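Ral guanine nucleotide dissociation stimulator-like 2 (Mus musculus, PDB 4JGW) probably acts as a guanine nucleotide exchange factor for Ral-type small G proteins and, as a putative Ras or Rap effector, associates with GTP-bound H-Ras and Rap1A in vitro. Local coordinates at residues D72-F75 and T76-L80; A81-R84 and A85-T89; S120-S123 and T124-A127; F394-D397 and L398-D402; I414-D417 and K418-E422. All coordinates share one frame; numbering follows the deposited sequence.

Contact 1: residues D72-F75 and T76-L80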
loop_
_atom_site.group_PDB
_atom_site.type_symbol
_atom_site.label_atom_id
_atom_site.label_comp_id
_atom_site.label_asym_id
_atom_site.label_seq_id
_atom_site.Cartn_x
_atom_site.Cartn_y
_atom_site.Cartn_z
ATOM N N ASP A 72 5.469 7.133 23.412
ATOM C CA ASP A 72 4.816 6.125 22.575
ATOM C C ASP A 72 4.758 6.665 21.145
ATOM O O ASP A 72 3.689 7.043 20.650
ATOM C CB ASP A 72 3.409 5.835 23.124
ATOM C CG ASP A 72 2.739 4.624 22.473
ATOM O OD1 ASP A 72 3.335 3.970 21.586
ATOM O OD2 ASP A 72 1.589 4.326 22.864
ATOM N N MET A 73 5.917 6.717 20.488
ATOM C CA MET A 73 6.025 7.414 19.199
ATOM C C MET A 73 5.278 6.779 18.019
ATOM O O MET A 73 4.909 7.483 17.082
ATOM C CB MET A 73 7.480 7.762 18.834
ATOM C CG MET A 73 8.560 6.979 19.547
ATOM S SD MET A 73 10.213 7.656 19.258
ATOM C CE MET A 73 10.450 8.702 20.692
ATOM N N MET A 74 5.039 5.470 18.070
ATOM C CA MET A 74 4.288 4.808 17.004
ATOM C C MET A 74 2.773 5.023 17.112
ATOM O O MET A 74 2.059 4.913 16.115
ATOM C CB MET A 74 4.613 3.309 16.924
ATOM C CG MET A 74 4.081 2.646 15.645
ATOM S SD MET A 74 4.330 0.867 15.513
ATOM C CE MET A 74 6.107 0.780 15.276
ATOM N N PHE A 75 2.292 5.345 18.313
ATOM C CA PHE A 75 0.852 5.362 18.582
ATOM C C PHE A 75 0.035 6.268 17.662
ATOM O O PHE A 75 -0.922 5.813 17.037
ATOM C CB PHE A 75 0.551 5.711 20.042
ATOM C CG PHE A 75 -0.915 5.695 20.364
ATOM C CD1 PHE A 75 -1.561 4.497 20.647
ATOM C CD2 PHE A 75 -1.657 6.871 20.350
ATOM C CE1 PHE A 75 -2.918 4.472 20.926
ATOM C CE2 PHE A 75 -3.018 6.855 20.631
ATOM C CZ PHE A 75 -3.649 5.655 20.920
ATOM N N THR A 76 0.412 7.544 17.604
ATOM C CA THR A 76 -0.321 8.549 16.837
ATOM C C THR A 76 -0.416 8.218 15.336
ATOM O O THR A 76 -1.521 8.176 14.797
ATOM C CB THR A 76 0.257 9.973 17.072
ATOM O OG1 THR A 76 0.282 10.247 18.479
ATOM C CG2 THR A 76 -0.574 11.037 16.362
ATOM N N PRO A 77 0.728 7.975 14.661
ATOM C CA PRO A 77 0.623 7.654 13.234
ATOM C C PRO A 77 -0.068 6.315 12.958
ATOM O O PRO A 77 -0.790 6.196 11.968
ATOM C CB PRO A 77 2.085 7.620 12.769
ATOM C CG PRO A 77 2.875 7.359 14.005
ATOM C CD PRO A 77 2.136 8.062 15.098
ATOM N N ALA A 78 0.146 5.330 13.831
ATOM C CA ALA A 78 -0.499 4.022 13.704
ATOM C C ALA A 78 -2.016 4.111 13.831
ATOM O O ALA A 78 -2.737 3.522 13.027
ATOM C CB ALA A 78 0.068 3.031 14.718
ATOM N N LEU A 79 -2.495 4.844 14.838
ATOM C CA LEU A 79 -3.935 5.007 15.051
ATOM C C LEU A 79 -4.566 5.738 13.868
ATOM O O LEU A 79 -5.586 5.298 13.337
ATOM C CB LEU A 79 -4.230 5.772 16.352
ATOM C CG LEU A 79 -5.489 5.468 17.192
ATOM C CD1 LEU A 79 -5.775 6.613 18.152
ATOM C CD2 LEU A 79 -6.747 5.157 16.383
ATOM N N LEU A 80 -3.944 6.844 13.460
ATOM C CA LEU A 80 -4.447 7.658 12.352
ATOM C C LEU A 80 -4.476 6.895 11.031
ATOM O O LEU A 80 -5.365 7.113 10.212
ATOM C CB LEU A 80 -3.637 8.953 12.202
ATOM C CG LEU A 80 -3.739 10.012 13.310
ATOM C CD1 LEU A 80 -2.837 11.199 13.002
ATOM C CD2 LEU A 80 -5.181 10.476 13.544
HETATM O O HOH W 1 2.495 8.945 19.209
#
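F75 and L79 lie side by side one helical turn apart, pointing the same way, and F75 CZ comes to 3.6 Å from L79 CD1. The ring swings over to that side because its CG stands opposite the backbone N (chi1 -178°). A second, looser apolar pair joins M74 CG to A78 CB at 4.1 Å. Alanine suits position 78, which is buried against F416 and F423 of helix 416-436, where a small side chain lets the helices come close. A78 N bonds to M74 O at 3.0 Å, and L79 N repeats the pattern on F75 O at 2.9 Å. P77, just before them, has no N-H to give. That costs nothing in a first turn, and its CD rests 3.3 Å from M74 O. The segment thus opens helix 75-82 of the RasGEF N-terminal motif, the REM domain; D72 is the first residue past the short helix 68-71. In the turn between the helices F75 N bonds to D72 O, and a water donates to D72 O while accepting from T76 N, at 3.0 Å, which supplies that first-turn amide with a partner. Further out, both carboxylate oxygens of D72 have partners: OD1 a salt bridge to R420 NH1, OD2 hydrogen bonds from L51 N and with H62 NE2. H62 also meets the F75 ring edge-to-face, while T76 and L79 rest on L63 of helix 56-63.

Contact 2: residues A81-R84 and A85-T89; sequences ATHR and AFTST
H83 and R84 converge on the hydroxyl of T89 from two directions, each crossing the threonine at a slant. H83 brings NE2 to 2.8 Å from T89 OG1, a hydrogen bond in which either partner could be the donor. R84 NE gives a straight bond of 3.0 Å to the same T89 OG1, which lies almost exactly in the guanidinium plane, and NH2 adds a weak one. The arginine chain runs extended from CG to NE, and its CG lies over one face of the imidazole, toward the rim. H83 adopts this course because its CG lies between the backbone N and carbonyl carbon (chi1 78°).

F86, turned in a similar way (chi1 56°), folds its ring back on the preceding turn: H83 O stands over the centre of one face, and H83 CA makes an off-centre CH-pi contact 4.1 Å from the centroid. T82 OG1 lies at the ring edge, but its hydrogen bond goes to A78 O. As helix 75-82 runs out, H83 O receives both F86 N and, at 2.8 Å, T87 N, while A85 N bonds to T82 O. S88 is the N-cap of helix 89-101, its OG making a weak bond to A91 N. One threonine hydroxyl thereby ties the chain where helix 75-82 runs out to the first residue of helix 89-101. D132 forms a long, weak ion pair with R84 and may temper its charge slightly. H83 ND1 bonds to L80 O, which can only accept, so ND1 carries a proton; the direction at NE2 stays undecided.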
loop_
_atom_site.group_PDB
_atom_site.type_symbol
_atom_site.label_atom_id
_atom_site.label_comp_id
_atom_site.label_asym_id
_atom_site.label_seq_id
_atom_site.Cartn_x
_atom_site.Cartn_y
_atom_site.Cartn_z
ATOM N N ALA A 81 -3.509 6.001 10.837
ATOM C CA ALA A 81 -3.405 5.227 9.601
ATOM C C ALA A 81 -4.345 4.019 9.552
ATOM O O ALA A 81 -4.830 3.658 8.482
ATOM C CB ALA A 81 -1.967 4.787 9.365
ATOM N N THR A 82 -4.598 3.405 10.707
ATOM C CA THR A 82 -5.360 2.153 10.768
ATOM C C THR A 82 -6.805 2.289 11.270
ATOM O O THR A 82 -7.547 1.308 11.270
ATOM C CB THR A 82 -4.643 1.083 11.635
ATOM O OG1 THR A 82 -4.554 1.537 12.992
ATOM C CG2 THR A 82 -3.245 0.780 11.101
ATOM N N HIS A 83 -7.205 3.491 11.686
ATOM C CA HIS A 83 -8.490 3.681 12.380
ATOM C C HIS A 83 -9.730 3.205 11.612
ATOM O O HIS A 83 -10.698 2.748 12.220
ATOM C CB HIS A 83 -8.666 5.126 12.867
ATOM C CG HIS A 83 -9.053 6.094 11.794
ATOM N ND1 HIS A 83 -8.138 6.653 10.927
ATOM C CD2 HIS A 83 -10.257 6.620 11.460
ATOM C CE1 HIS A 83 -8.763 7.472 10.099
ATOM N NE2 HIS A 83 -10.048 7.471 10.402
ATOM N N ARG A 84 -9.686 3.298 10.285
ATOM C CA ARG A 84 -10.823 2.913 9.448
ATOM C C ARG A 84 -11.075 1.405 9.439
ATOM O O ARG A 84 -12.093 0.949 8.920
ATOM C CB ARG A 84 -10.654 3.440 8.022
ATOM C CG ARG A 84 -10.792 4.943 7.912
ATOM C CD ARG A 84 -11.017 5.374 6.479
ATOM N NE ARG A 84 -11.616 6.705 6.426
ATOM C CZ ARG A 84 -12.274 7.199 5.385
ATOM N NH1 ARG A 84 -12.435 6.474 4.283
ATOM N NH2 ARG A 84 -12.782 8.423 5.450
ATOM N N ALA A 85 -10.149 0.642 10.017
ATOM C CA ALA A 85 -10.299 -0.807 10.126
ATOM C C ALA A 85 -11.207 -1.220 11.286
ATOM O O ALA A 85 -11.813 -2.294 11.245
ATOM C CB ALA A 85 -8.937 -1.477 10.247
ATOM N N PHE A 86 -11.299 -0.374 12.313
ATOM C CA PHE A 86 -12.080 -0.696 13.519
ATOM C C PHE A 86 -13.084 0.383 13.940
ATOM O O PHE A 86 -14.007 0.109 14.709
ATOM C CB PHE A 86 -11.160 -1.075 14.695
ATOM C CG PHE A 86 -10.127 -0.030 15.038
ATOM C CD1 PHE A 86 -10.399 0.956 15.979
ATOM C CD2 PHE A 86 -8.872 -0.046 14.431
ATOM C CE1 PHE A 86 -9.443 1.920 16.302
ATOM C CE2 PHE A 86 -7.910 0.912 14.750
ATOM C CZ PHE A 86 -8.197 1.893 15.686
ATOM N N THR A 87 -12.891 1.606 13.450
ATOM C CA THR A 87 -13.839 2.700 13.681
ATOM C C THR A 87 -14.059 3.466 12.371
ATOM O O THR A 87 -13.828 2.916 11.293
ATOM C CB THR A 87 -13.402 3.625 14.872
ATOM O OG1 THR A 87 -14.412 4.608 15.123
ATOM C CG2 THR A 87 -12.065 4.326 14.604
ATOM N N SER A 88 -14.523 4.710 12.450
ATOM C CA SER A 88 -14.634 5.550 11.260
ATOM C C SER A 88 -14.077 6.945 11.517
ATOM O O SER A 88 -13.926 7.361 12.670
ATOM C CB SER A 88 -16.083 5.619 10.765
ATOM O OG SER A 88 -16.878 6.438 11.600
ATOM N N THR A 89 -13.766 7.652 10.432
ATOM C CA THR A 89 -13.233 9.014 10.490
ATOM C C THR A 89 -14.156 10.001 11.224
ATOM O O THR A 89 -13.679 10.749 12.078
ATOM C CB THR A 89 -12.845 9.529 9.078
ATOM O OG1 THR A 89 -11.757 8.747 8.575
ATOM C CG2 THR A 89 -12.431 10.993 9.109
#

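Contact 3: residues S120-S123 and T124-A127; sequences SVLS and TWLA
W125 N reaches back one turn to V121 O, at 2.8 Å, and the same i to i+4 bonding satisfies every amide of T124-A127: T124 N with S120 O, L126 N with L122 O at 2.9 Å, and A127 N with S123 O. S123 OG approaches S120 O at 2.7 Å, although its single proton may instead serve I119 O; T124 OG1 lies 3.0 Å from S120 O. Serine manages this because OG sits between its own backbone N and carbonyl carbon (chi1 58°), folding it back over the preceding turn. A small hydroxyl residue suits position 123 of helix 108-128, since backbone carbonyls of the helix itself lie within its reach.

The other side is apolar. L122 CD2 slants against the indole of W125, 3.8 Å from CE3, and the two side chains continue into F93 and L92 of helix 89-101, while V121 and W125 also touch T76 and L80 of helix 75-82. The indole N-H is not wasted in this buried REM interior: W125 NE1 bonds to D132 OD2. Tryptophan therefore combines a large apolar surface with one directed donor, which, with the packing around it, probably limits how the ring can turn.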
loop_
_atom_site.group_PDB
_atom_site.type_symbol
_atom_site.label_atom_id
_atom_site.label_comp_id
_atom_site.label_asym_id
_atom_site.label_seq_id
_atom_site.Cartn_x
_atom_site.Cartn_y
_atom_site.Cartn_z
ATOM N N SER A 120 -2.313 19.748 16.670
ATOM C CA SER A 120 -1.157 19.048 16.107
ATOM C C SER A 120 -1.526 17.687 15.504
ATOM O O SER A 120 -1.061 17.343 14.413
ATOM C CB SER A 120 -0.061 18.890 17.165
ATOM O OG SER A 120 1.008 18.096 16.684
ATOM N N VAL A 121 -2.356 16.925 16.214
ATOM C CA VAL A 121 -2.816 15.615 15.746
ATOM C C VAL A 121 -3.693 15.736 14.493
ATOM O O VAL A 121 -3.516 14.983 13.533
ATOM C CB VAL A 121 -3.553 14.832 16.870
ATOM C CG1 VAL A 121 -4.419 13.712 16.299
ATOM C CG2 VAL A 121 -2.550 14.273 17.873
ATOM N N LEU A 122 -4.622 16.692 14.509
ATOM C CA LEU A 122 -5.530 16.909 13.381
ATOM C C LEU A 122 -4.801 17.426 12.143
ATOM O O LEU A 122 -5.172 17.080 11.020
ATOM C CB LEU A 122 -6.684 17.842 13.766
ATOM C CG LEU A 122 -7.738 17.284 14.734
ATOM C CD1 LEU A 122 -8.521 18.410 15.397
ATOM C CD2 LEU A 122 -8.680 16.289 14.054
ATOM N N SER A 123 -3.768 18.242 12.347
ATOM C CA SER A 123 -2.936 18.717 11.239
ATOM C C SER A 123 -2.145 17.571 10.611
ATOM O O SER A 123 -2.098 17.446 9.385
ATOM C CB SER A 123 -2.007 19.859 11.676
ATOM O OG SER A 123 -1.155 19.461 12.737
ATOM N N THR A 124 -1.541 16.733 11.453
ATOM C CA THR A 124 -0.834 15.536 10.986
ATOM C C THR A 124 -1.783 14.591 10.237
ATOM O O THR A 124 -1.451 14.109 9.156
ATOM C CB THR A 124 -0.127 14.797 12.152
ATOM O OG1 THR A 124 0.828 15.674 12.761
ATOM C CG2 THR A 124 0.597 13.549 11.657
ATOM N N TRP A 125 -2.962 14.356 10.814
ATOM C CA TRP A 125 -4.008 13.522 10.207
ATOM C C TRP A 125 -4.409 14.028 8.822
ATOM O O TRP A 125 -4.472 13.251 7.865
ATOM C CB TRP A 125 -5.229 13.459 11.138
ATOM C CG TRP A 125 -6.320 12.482 10.752
ATOM C CD1 TRP A 125 -6.310 11.588 9.717
ATOM C CD2 TRP A 125 -7.563 12.278 11.440
ATOM N NE1 TRP A 125 -7.479 10.865 9.699
ATOM C CE2 TRP A 125 -8.265 11.266 10.748
ATOM C CE3 TRP A 125 -8.158 12.865 12.565
ATOM C CZ2 TRP A 125 -9.529 10.823 11.148
ATOM C CZ3 TRP A 125 -9.420 12.426 12.961
ATOM C CH2 TRP A 125 -10.090 11.413 12.252
ATOM N N LEU A 126 -4.665 15.330 8.724
ATOM C CA LEU A 126 -5.074 15.956 7.470
ATOM C C LEU A 126 -3.956 15.927 6.428
ATOM O O LEU A 126 -4.207 15.659 5.250
ATOM C CB LEU A 126 -5.549 17.390 7.722
ATOM C CG LEU A 126 -6.014 18.251 6.542
ATOM C CD1 LEU A 126 -7.201 17.627 5.812
ATOM C CD2 LEU A 126 -6.360 19.642 7.039
ATOM N N ALA A 127 -2.729 16.193 6.872
ATOM C CA ALA A 127 -1.563 16.168 5.993
ATOM C C ALA A 127 -1.254 14.753 5.499
ATOM O O ALA A 127 -0.970 14.556 4.314
ATOM C CB ALA A 127 -0.352 16.776 6.691
#

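Contact 4: residues F394-D397 and L398-D402; sequences FLKD and LVMLD
M400 doubles back on K396, and its terminal methyl does the touching: M400 CE lies 3.7 Å from K396 CE and 3.8 Å from K396 CG, against the aliphatic run of the lysine. Two bends produce this, chi2 of -38° and chi3 of 104°, which curl the thioether so that M400 CE also comes to 3.3 Å from K396 O. K396 is bent too, at chi2 (-137°), and its chain crosses the methionine at a slant. Both residues touch a crystal neighbour, so the lattice may have influenced these unusual shapes. Flexible, unbranched chains suit such an exposed face.

L398, on the buried side, behaves more conventionally: its CG stands opposite the carbonyl carbon, which lays CD1 along the previous turn, 3.4 Å from F394 O. V399 sets CG2 3.2 Å from L395 O. Beneath these side chains the helix keeps regular i to i+4 bonds, among them M400 N to K396 O at 2.8 Å, while the V399 N bond to L395 O is more bent.

Helix 392-404 belongs to the Cdc25-homology (RasGEF) domain. F394 packs on L429 and L432 of helix 416-436, which follows it after strand 414-415, L401 rests on E422, and D402 forms a salt bridge with K418, while L395 and L398 turn to the loop at C226.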
loop_
_atom_site.group_PDB
_atom_site.type_symbol
_atom_site.label_atom_id
_atom_site.label_comp_id
_atom_site.label_asym_id
_atom_site.label_seq_id
_atom_site.Cartn_x
_atom_site.Cartn_y
_atom_site.Cartn_z
ATOM N N PHE A 394 2.191 -7.589 -0.247
ATOM C CA PHE A 394 1.776 -6.766 0.886
ATOM C C PHE A 394 0.322 -7.037 1.261
ATOM O O PHE A 394 -0.035 -7.023 2.441
ATOM C CB PHE A 394 1.981 -5.277 0.584
ATOM C CG PHE A 394 3.425 -4.866 0.526
ATOM C CD1 PHE A 394 4.137 -4.939 -0.667
ATOM C CD2 PHE A 394 4.078 -4.413 1.669
ATOM C CE1 PHE A 394 5.475 -4.567 -0.722
ATOM C CE2 PHE A 394 5.417 -4.038 1.624
ATOM C CZ PHE A 394 6.116 -4.114 0.426
ATOM N N LEU A 395 -0.511 -7.286 0.252
ATOM C CA LEU A 395 -1.912 -7.631 0.479
ATOM C C LEU A 395 -2.038 -8.977 1.195
ATOM O O LEU A 395 -2.900 -9.145 2.058
ATOM C CB LEU A 395 -2.701 -7.636 -0.835
ATOM C CG LEU A 395 -2.793 -6.318 -1.614
ATOM C CD1 LEU A 395 -3.431 -6.549 -2.973
ATOM C CD2 LEU A 395 -3.556 -5.246 -0.840
ATOM N N LYS A 396 -1.155 -9.914 0.850
ATOM C CA LYS A 396 -1.135 -11.239 1.464
ATOM C C LYS A 396 -0.669 -11.188 2.922
ATOM O O LYS A 396 -1.304 -11.781 3.799
ATOM C CB LYS A 396 -0.250 -12.202 0.665
ATOM C CG LYS A 396 -0.730 -13.643 0.719
ATOM C CD LYS A 396 0.411 -14.627 0.928
ATOM C CE LYS A 396 -0.131 -16.040 1.135
ATOM N NZ LYS A 396 0.810 -16.910 1.889
ATOM N N ASP A 397 0.435 -10.485 3.175
ATOM C CA ASP A 397 0.955 -10.317 4.534
ATOM C C ASP A 397 -0.079 -9.682 5.462
ATOM O O ASP A 397 -0.209 -10.081 6.622
ATOM C CB ASP A 397 2.241 -9.483 4.532
ATOM C CG ASP A 397 3.406 -10.200 3.871
ATOM O OD1 ASP A 397 3.439 -11.450 3.887
ATOM O OD2 ASP A 397 4.296 -9.507 3.337
ATOM N N LEU A 398 -0.816 -8.705 4.935
ATOM C CA LEU A 398 -1.855 -8.018 5.695
ATOM C C LEU A 398 -3.095 -8.880 5.930
ATOM O O LEU A 398 -3.807 -8.687 6.918
ATOM C CB LEU A 398 -2.217 -6.681 5.042
ATOM C CG LEU A 398 -1.195 -5.561 5.293
ATOM C CD1 LEU A 398 -1.328 -4.449 4.264
ATOM C CD2 LEU A 398 -1.307 -5.001 6.709
ATOM N N VAL A 399 -3.345 -9.828 5.028
ATOM C CA VAL A 399 -4.403 -10.821 5.226
ATOM C C VAL A 399 -3.980 -11.852 6.282
ATOM O O VAL A 399 -4.779 -12.202 7.154
ATOM C CB VAL A 399 -4.847 -11.493 3.889
ATOM C CG1 VAL A 399 -5.683 -12.738 4.145
ATOM C CG2 VAL A 399 -5.643 -10.516 3.036
ATOM N N MET A 400 -2.727 -12.314 6.209
ATOM C CA MET A 400 -2.156 -13.218 7.223
ATOM C C MET A 400 -2.269 -12.613 8.616
ATOM O O MET A 400 -2.724 -13.270 9.553
ATOM C CB MET A 400 -0.674 -13.523 6.957
ATOM C CG MET A 400 -0.331 -14.372 5.736
ATOM S SD MET A 400 -1.461 -15.722 5.348
ATOM C CE MET A 400 -2.298 -14.969 3.957
ATOM N N LEU A 401 -1.845 -11.355 8.737
ATOM C CA LEU A 401 -1.818 -10.645 10.013
ATOM C C LEU A 401 -3.219 -10.441 10.586
ATOM O O LEU A 401 -3.431 -10.597 11.791
ATOM C CB LEU A 401 -1.098 -9.302 9.848
ATOM C CG LEU A 401 -0.837 -8.411 11.065
ATOM C CD1 LEU A 401 0.052 -9.102 12.101
ATOM C CD2 LEU A 401 -0.204 -7.112 10.598
ATOM N N ASP A 402 -4.168 -10.101 9.714
ATOM C CA ASP A 402 -5.562 -9.916 10.110
ATOM C C ASP A 402 -6.185 -11.215 10.632
ATOM O O ASP A 402 -6.934 -11.197 11.608
ATOM C CB ASP A 402 -6.387 -9.354 8.949
ATOM C CG ASP A 402 -7.836 -9.099 9.326
ATOM O OD1 ASP A 402 -8.082 -8.455 10.368
ATOM O OD2 ASP A 402 -8.730 -9.541 8.574
#

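Contact 5: residues I414-D417 and K418-E422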
loop_
_atom_site.group_PDB
_atom_site.type_symbol
_atom_site.label_atom_id
_atom_site.label_comp_id
_atom_site.label_asym_id
_atom_site.label_seq_id
_atom_site.Cartn_x
_atom_site.Cartn_y
_atom_site.Cartn_z
ATOM N N ILE A 414 -9.771 -2.721 22.322
ATOM C CA ILE A 414 -9.156 -2.818 21.002
ATOM C C ILE A 414 -7.705 -3.279 21.159
ATOM O O ILE A 414 -6.923 -2.656 21.880
ATOM C CB ILE A 414 -9.242 -1.471 20.235
ATOM C CG1 ILE A 414 -10.698 -1.178 19.854
ATOM C CG2 ILE A 414 -8.348 -1.484 18.987
ATOM C CD1 ILE A 414 -11.000 0.290 19.618
ATOM N N ASN A 415 -7.367 -4.390 20.509
ATOM C CA ASN A 415 -6.004 -4.915 20.526
ATOM C C ASN A 415 -5.094 -4.061 19.643
ATOM O O ASN A 415 -4.967 -4.311 18.443
ATOM C CB ASN A 415 -5.989 -6.388 20.087
ATOM C CG ASN A 415 -4.581 -6.965 19.982
ATOM O OD1 ASN A 415 -3.657 -6.523 20.664
ATOM N ND2 ASN A 415 -4.419 -7.963 19.120
ATOM N N PHE A 416 -4.463 -3.055 20.244
ATOM C CA PHE A 416 -3.671 -2.095 19.479
ATOM C C PHE A 416 -2.361 -2.667 18.941
ATOM O O PHE A 416 -1.828 -2.163 17.955
ATOM C CB PHE A 416 -3.428 -0.802 20.264
ATOM C CG PHE A 416 -3.143 0.389 19.387
ATOM C CD1 PHE A 416 -4.186 1.101 18.803
ATOM C CD2 PHE A 416 -1.832 0.791 19.135
ATOM C CE1 PHE A 416 -3.932 2.201 17.984
ATOM C CE2 PHE A 416 -1.567 1.884 18.317
ATOM C CZ PHE A 416 -2.618 2.594 17.743
ATOM N N ASP A 417 -1.857 -3.724 19.583
ATOM C CA ASP A 417 -0.691 -4.457 19.085
ATOM C C ASP A 417 -0.862 -4.822 17.611
ATOM O O ASP A 417 0.063 -4.656 16.814
ATOM C CB ASP A 417 -0.449 -5.724 19.910
ATOM C CG ASP A 417 0.164 -5.436 21.272
ATOM O OD1 ASP A 417 0.468 -4.261 21.569
ATOM O OD2 ASP A 417 0.347 -6.396 22.048
ATOM N N LYS A 418 -2.053 -5.306 17.263
ATOM C CA LYS A 418 -2.406 -5.626 15.880
ATOM C C LYS A 418 -2.183 -4.425 14.960
ATOM O O LYS A 418 -1.641 -4.569 13.862
ATOM C CB LYS A 418 -3.867 -6.096 15.798
ATOM C CG LYS A 418 -4.344 -6.426 14.388
ATOM C CD LYS A 418 -5.706 -7.101 14.390
ATOM C CE LYS A 418 -6.096 -7.514 12.976
ATOM N NZ LYS A 418 -7.245 -8.459 12.951
ATOM N N ARG A 419 -2.592 -3.247 15.427
ATOM C CA ARG A 419 -2.519 -2.017 14.634
ATOM C C ARG A 419 -1.085 -1.522 14.438
ATOM O O ARG A 419 -0.772 -0.908 13.415
ATOM C CB ARG A 419 -3.393 -0.915 15.249
ATOM C CG ARG A 419 -4.846 -1.321 15.504
ATOM C CD ARG A 419 -5.514 -1.872 14.250
ATOM N NE ARG A 419 -6.736 -2.613 14.552
ATOM C CZ ARG A 419 -7.390 -3.379 13.681
ATOM N NH1 ARG A 419 -6.944 -3.522 12.439
ATOM N NH2 ARG A 419 -8.494 -4.010 14.054
ATOM N N ARG A 420 -0.226 -1.792 15.422
ATOM C CA ARG A 420 1.197 -1.459 15.328
ATOM C C ARG A 420 1.878 -2.308 14.265
ATOM O O ARG A 420 2.684 -1.804 13.478
ATOM C CB ARG A 420 1.894 -1.669 16.674
ATOM C CG ARG A 420 1.589 -0.607 17.704
ATOM C CD ARG A 420 2.350 -0.845 18.999
ATOM N NE ARG A 420 1.739 -0.084 20.083
ATOM C CZ ARG A 420 2.078 1.153 20.426
ATOM N NH1 ARG A 420 3.060 1.787 19.789
ATOM N NH2 ARG A 420 1.435 1.753 21.418
ATOM N N LYS A 421 1.548 -3.600 14.260
ATOM C CA LYS A 421 2.079 -4.554 13.291
ATOM C C LYS A 421 1.585 -4.223 11.886
ATOM O O LYS A 421 2.305 -4.416 10.904
ATOM C CB LYS A 421 1.682 -5.983 13.671
ATOM C CG LYS A 421 2.241 -6.459 15.005
ATOM C CD LYS A 421 1.796 -7.880 15.314
ATOM C CE LYS A 421 2.131 -8.261 16.750
ATOM N NZ LYS A 421 1.906 -9.712 17.000
ATOM N N GLU A 422 0.358 -3.719 11.802
ATOM C CA GLU A 422 -0.198 -3.242 10.542
ATOM C C GLU A 422 0.530 -1.988 10.056
ATOM O O GLU A 422 0.915 -1.909 8.887
ATOM C CB GLU A 422 -1.703 -2.998 10.671
ATOM C CG GLU A 422 -2.521 -4.284 10.607
ATOM C CD GLU A 422 -4.003 -4.075 10.835
ATOM O OE1 GLU A 422 -4.385 -3.085 11.490
ATOM O OE2 GLU A 422 -4.795 -4.913 10.360
HETATM O O HOH W 2 -0.266 -1.612 21.132
#
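The F416 ring carries R419 CB over the centre of one face, a CH-pi contact 4.1 Å from the centroid and only 9° off the ring normal. At its edge, in plane, come R420 NE, 3.8 Å from F416 CD2, and a water. The R420 guanidinium is turned 74° from the ring and receives F416 CE2 over one face, towards the rim. The same water lies in the guanidinium plane, accepting from R420 NE at 2.7 Å, and sits 2.8 Å from D417 OD1, to which it can donate. Arginine suits 419 and 420 because its aliphatic part packs on F416 while the guanidinium reaches acids.

Here strand 414-415, the edge of the sheet formed with strand 46-54, turns straight into helix 416-436 of the Cdc25-homology domain. Its first turns lie against helix 75-82 of the REM domain, F416 on A78 and L79, R419 on T82, at the border of the two domains. The first turn forms gradually: K418 N makes a weak bond to N415 O, and F416 O takes R420 N at 3.0 Å plus a weak bond from R419 N.

R419 bends at chi2 (-54°), which brings NH1 to 2.8 Å from E422 OE1, a salt bridge on the syn side of the carboxylate, while NH2 pairs with D407. K418 is fully extended, its amine reaching D407 as well. R420 pairs with D72, and its NH2 bonds to L51 O.

Overall arrangement
Contacts 1 and 2 share helix 75-82 and belong with contact 3 to the REM domain; contacts 4 and 5 lie on two successive helices of the Cdc25-homology domain that pack on each other. Contact 5 joins the halves, since it touches contacts 1, 2 and 4, whereas contacts 3 and 4 lie farthest apart, about 27 Å between centres. Contact 3 meets contact 1 through V121 and W125, and contact 2 through W125, in a largely apolar interior. The border of contact 5 mixes aromatic packing with arginine and aspartate pairs: F416 faces contact 1, and R419 lies against F86 and T82 of contact 2. Contact 4 is among the more exposed, with flexible chains outward and leucines inward.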